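Local coordinates for hypothetical protein SpyM3_0169 (Streptococcus pyogenes, PDB 1PG6), which is of unknown function but belongs to the AIM24 mitochondrial biogenesis family and binds calcium ions in the crystal, at the calcium ion site. Residues are numbered along the deposited sequence; one frame, centred on the assembly and turned at random.

The calcium ion site. Residues 97-102, 118, 161-164. With CA (calcium ion), chain B.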
ATOM      1  N   PRO A  97       3.587  -6.051   8.461  1.00  9.56           N
ATOM      2  CA  PRO A  97       2.684  -6.103   7.304  1.00 12.56           C
ATOM      3  C   PRO A  97       1.572  -7.102   7.617  1.00 13.08           C
ATOM      4  O   PRO A  97       1.797  -8.057   8.367  1.00 11.79           O
ATOM      5  CB  PRO A  97       3.587  -6.609   6.180  1.00 13.47           C
ATOM      6  CG  PRO A  97       4.964  -6.180   6.606  1.00 15.91           C
ATOM      7  CD  PRO A  97       4.952  -6.455   8.084  1.00 11.79           C
ATOM      8  N   ASN A  98       0.387  -6.910   7.039  1.00 14.48           N
ATOM      9  CA  ASN A  98      -0.719  -7.827   7.309  1.00 15.98           C
ATOM     10  C   ASN A  98      -0.680  -9.114   6.492  1.00 14.90           C
ATOM     11  O   ASN A  98      -1.500 -10.003   6.711  1.00 13.60           O
ATOM     12  CB  ASN A  98      -2.072  -7.127   7.115  1.00 20.51           C
ATOM     13  CG  ASN A  98      -2.258  -6.579   5.717  1.00 22.41           C
ATOM     14  OD1 ASN A  98      -2.014  -7.264   4.727  1.00 29.29           O
ATOM     15  ND2 ASN A  98      -2.711  -5.334   5.630  1.00 29.04           N
ATOM     16  N   THR A  99       0.260  -9.220   5.555  1.00 12.91           N
ATOM     17  CA  THR A  99       0.376 -10.436   4.751  1.00 12.06           C
ATOM     18  C   THR A  99       1.816 -10.950   4.743  1.00 11.97           C
ATOM     19  O   THR A  99       2.765 -10.173   4.853  1.00 11.53           O
ATOM     20  CB  THR A  99      -0.084 -10.216   3.276  1.00 13.15           C
ATOM     21  OG1 THR A  99       0.711  -9.203   2.658  1.00 12.50           O
ATOM     22  CG2 THR A  99      -1.533  -9.784   3.222  1.00 12.82           C
ATOM     23  N   PRO A 100       1.997 -12.275   4.639  1.00 11.05           N
ATOM     24  CA  PRO A 100       3.339 -12.869   4.620  1.00 12.05           C
ATOM     25  C   PRO A 100       4.090 -12.418   3.375  1.00 10.23           C
ATOM     26  O   PRO A 100       3.635 -12.654   2.259  1.00 10.31           O
ATOM     27  CB  PRO A 100       3.062 -14.369   4.578  1.00 11.76           C
ATOM     28  CG  PRO A 100       1.682 -14.495   5.179  1.00 14.44           C
ATOM     29  CD  PRO A 100       0.956 -13.317   4.627  1.00 13.08           C
ATOM     30  N   GLY A 101       5.236 -11.769   3.551  1.00  9.54           N
ATOM     31  CA  GLY A 101       5.978 -11.329   2.385  1.00  9.95           C
ATOM     32  C   GLY A 101       7.191 -10.493   2.715  1.00 10.20           C
ATOM     33  O   GLY A 101       7.889 -10.759   3.687  1.00 10.21           O
ATOM     34  N   GLN A 102       7.428  -9.470   1.902  1.00  7.66           N
ATOM     35  CA  GLN A 102       8.573  -8.591   2.075  1.00  9.04           C
ATOM     36  C   GLN A 102       8.140  -7.134   2.164  1.00  8.77           C
ATOM     37  O   GLN A 102       6.971  -6.803   1.960  1.00  9.06           O
ATOM     38  CB  GLN A 102       9.549  -8.754   0.898  1.00 11.97           C
ATOM     39  CG  GLN A 102      10.230 -10.135   0.822  1.00 14.17           C
ATOM     40  CD  GLN A 102      11.181 -10.274  -0.368  1.00 16.33           C
ATOM     41  OE1 GLN A 102      12.240 -10.905  -0.270  1.00 20.61           O
ATOM     42  NE2 GLN A 102      10.799  -9.701  -1.495  1.00 16.95           N
ATOM     43  N   GLY A 118      -3.758  -2.787  -0.242  1.00 21.26           N
ATOM     44  CA  GLY A 118      -3.062  -3.780   0.545  1.00 18.86           C
ATOM     45  C   GLY A 118      -1.559  -3.669   0.449  1.00 16.87           C
ATOM     46  O   GLY A 118      -0.856  -4.250   1.265  1.00 17.17           O
ATOM     47  N   ASN A 161       4.491  -3.192   0.987  1.00 10.55           N
ATOM     48  CA  ASN A 161       4.632  -4.586   1.417  1.00 10.68           C
ATOM     49  C   ASN A 161       4.005  -5.522   0.388  1.00  9.98           C
ATOM     50  O   ASN A 161       3.049  -5.161  -0.284  1.00 10.25           O
ATOM     51  CB  ASN A 161       3.931  -4.771   2.762  1.00 14.68           C
ATOM     52  CG  ASN A 161       2.430  -4.866   2.611  1.00 16.46           C
ATOM     53  OD1 ASN A 161       1.894  -5.953   2.402  1.00 23.81           O
ATOM     54  ND2 ASN A 161       1.750  -3.736   2.676  1.00 18.95           N
ATOM     55  N   SER A 162       4.536  -6.738   0.288  1.00 10.01           N
ATOM     56  CA  SER A 162       4.015  -7.712  -0.667  1.00  9.49           C
ATOM     57  C   SER A 162       3.485  -8.969  -0.014  1.00  8.82           C
ATOM     58  O   SER A 162       3.806  -9.273   1.128  1.00  9.93           O
ATOM     59  CB  SER A 162       5.125  -8.159  -1.615  1.00 11.26           C
ATOM     60  OG  SER A 162       6.122  -8.854  -0.870  1.00 10.11           O
ATOM     61  N   PHE A 163       2.663  -9.696  -0.759  1.00  6.64           N
ATOM     62  CA  PHE A 163       2.196 -11.005  -0.328  1.00  7.24           C
ATOM     63  C   PHE A 163       3.096 -11.851  -1.242  1.00  6.64           C
ATOM     64  O   PHE A 163       2.959 -11.828  -2.469  1.00  7.65           O
ATOM     65  CB  PHE A 163       0.732 -11.236  -0.688  1.00  8.30           C
ATOM     66  CG  PHE A 163       0.254 -12.636  -0.396  1.00  8.63           C
ATOM     67  CD1 PHE A 163       0.636 -13.294   0.776  1.00  8.46           C
ATOM     68  CD2 PHE A 163      -0.594 -13.291  -1.281  1.00  8.67           C
ATOM     69  CE1 PHE A 163       0.176 -14.588   1.055  1.00  8.83           C
ATOM     70  CE2 PHE A 163      -1.063 -14.589  -1.011  1.00 10.16           C
ATOM     71  CZ  PHE A 163      -0.678 -15.236   0.157  1.00  9.37           C
ATOM     72  N   GLY A 164       4.031 -12.581  -0.650  1.00  7.36           N
ATOM     73  CA  GLY A 164       4.955 -13.360  -1.447  1.00  6.95           C
ATOM     74  C   GLY A 164       6.237 -12.556  -1.596  1.00  7.97           C
ATOM     75  O   GLY A 164       6.455 -11.586  -0.864  1.00  9.20           O
TER
HETATM   76 CA    CA B 237       3.028  -8.231   3.231  1.00 31.32          CA
HETATM   77  O   HOH W   1       5.402  -8.227   4.003  1.00 15.73           O
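The carboxamide of Asn161 meets two partners along its rim rather than over a face. Its OD1 points at the calcium ion at 2.7 Å, with an angle of 121° at OD1 between CG and the metal, and the ion lies a little off the amide plane. The other terminus, ND2, donates to Gly118 O at 3.0 Å, reaching that carbonyl in its plane and on a lone pair; the acceptor is somewhat tilted from the amide plane. This second-shell bond fixes the amide flip, so that oxygen rather than nitrogen faces the ion. The Pro97 ring presents CB to the calcium ion at 3.4 Å, a non-bonding approach.

Thr99 grips the metal twice. Its carbonyl O stands 2.5 Å from the calcium ion, and its hydroxyl OG1 binds the same ion at 2.6 Å. The chelate depends on the crowded rotamer, with OG1 between the backbone N and the carbonyl carbon (chi1 60°), while CG2 lies beside the backbone N, away from the metal. Ser162 contributes its backbone O, 2.5 Å from the calcium ion, at the apex of a nearly square pyramid. Pro97 CB sits roughly opposite, at 152° across the metal from Ser162 O, so carbon covers the basal side.

Water 1 completes the observed base, 2.5 Å from the calcium ion, and is steadied by Gln102 O at 2.9 Å. The Ser162 hydroxyl turns instead to the second shell: OG accepts from Gln102 N and bonds to Gly164 O, approaching from above that carbonyl plane, off its lone pairs. It thereby ties together the two loops that supply ligands.

The ion is poorly ordered and further ligands may be unseen. The observed protein ligands are neutral oxygens, so binding may be modest, and the calcium could come from crystallisation. As modelled, the site cross-links loop 97-102 to the turn after strand 156-161, probably a structural role.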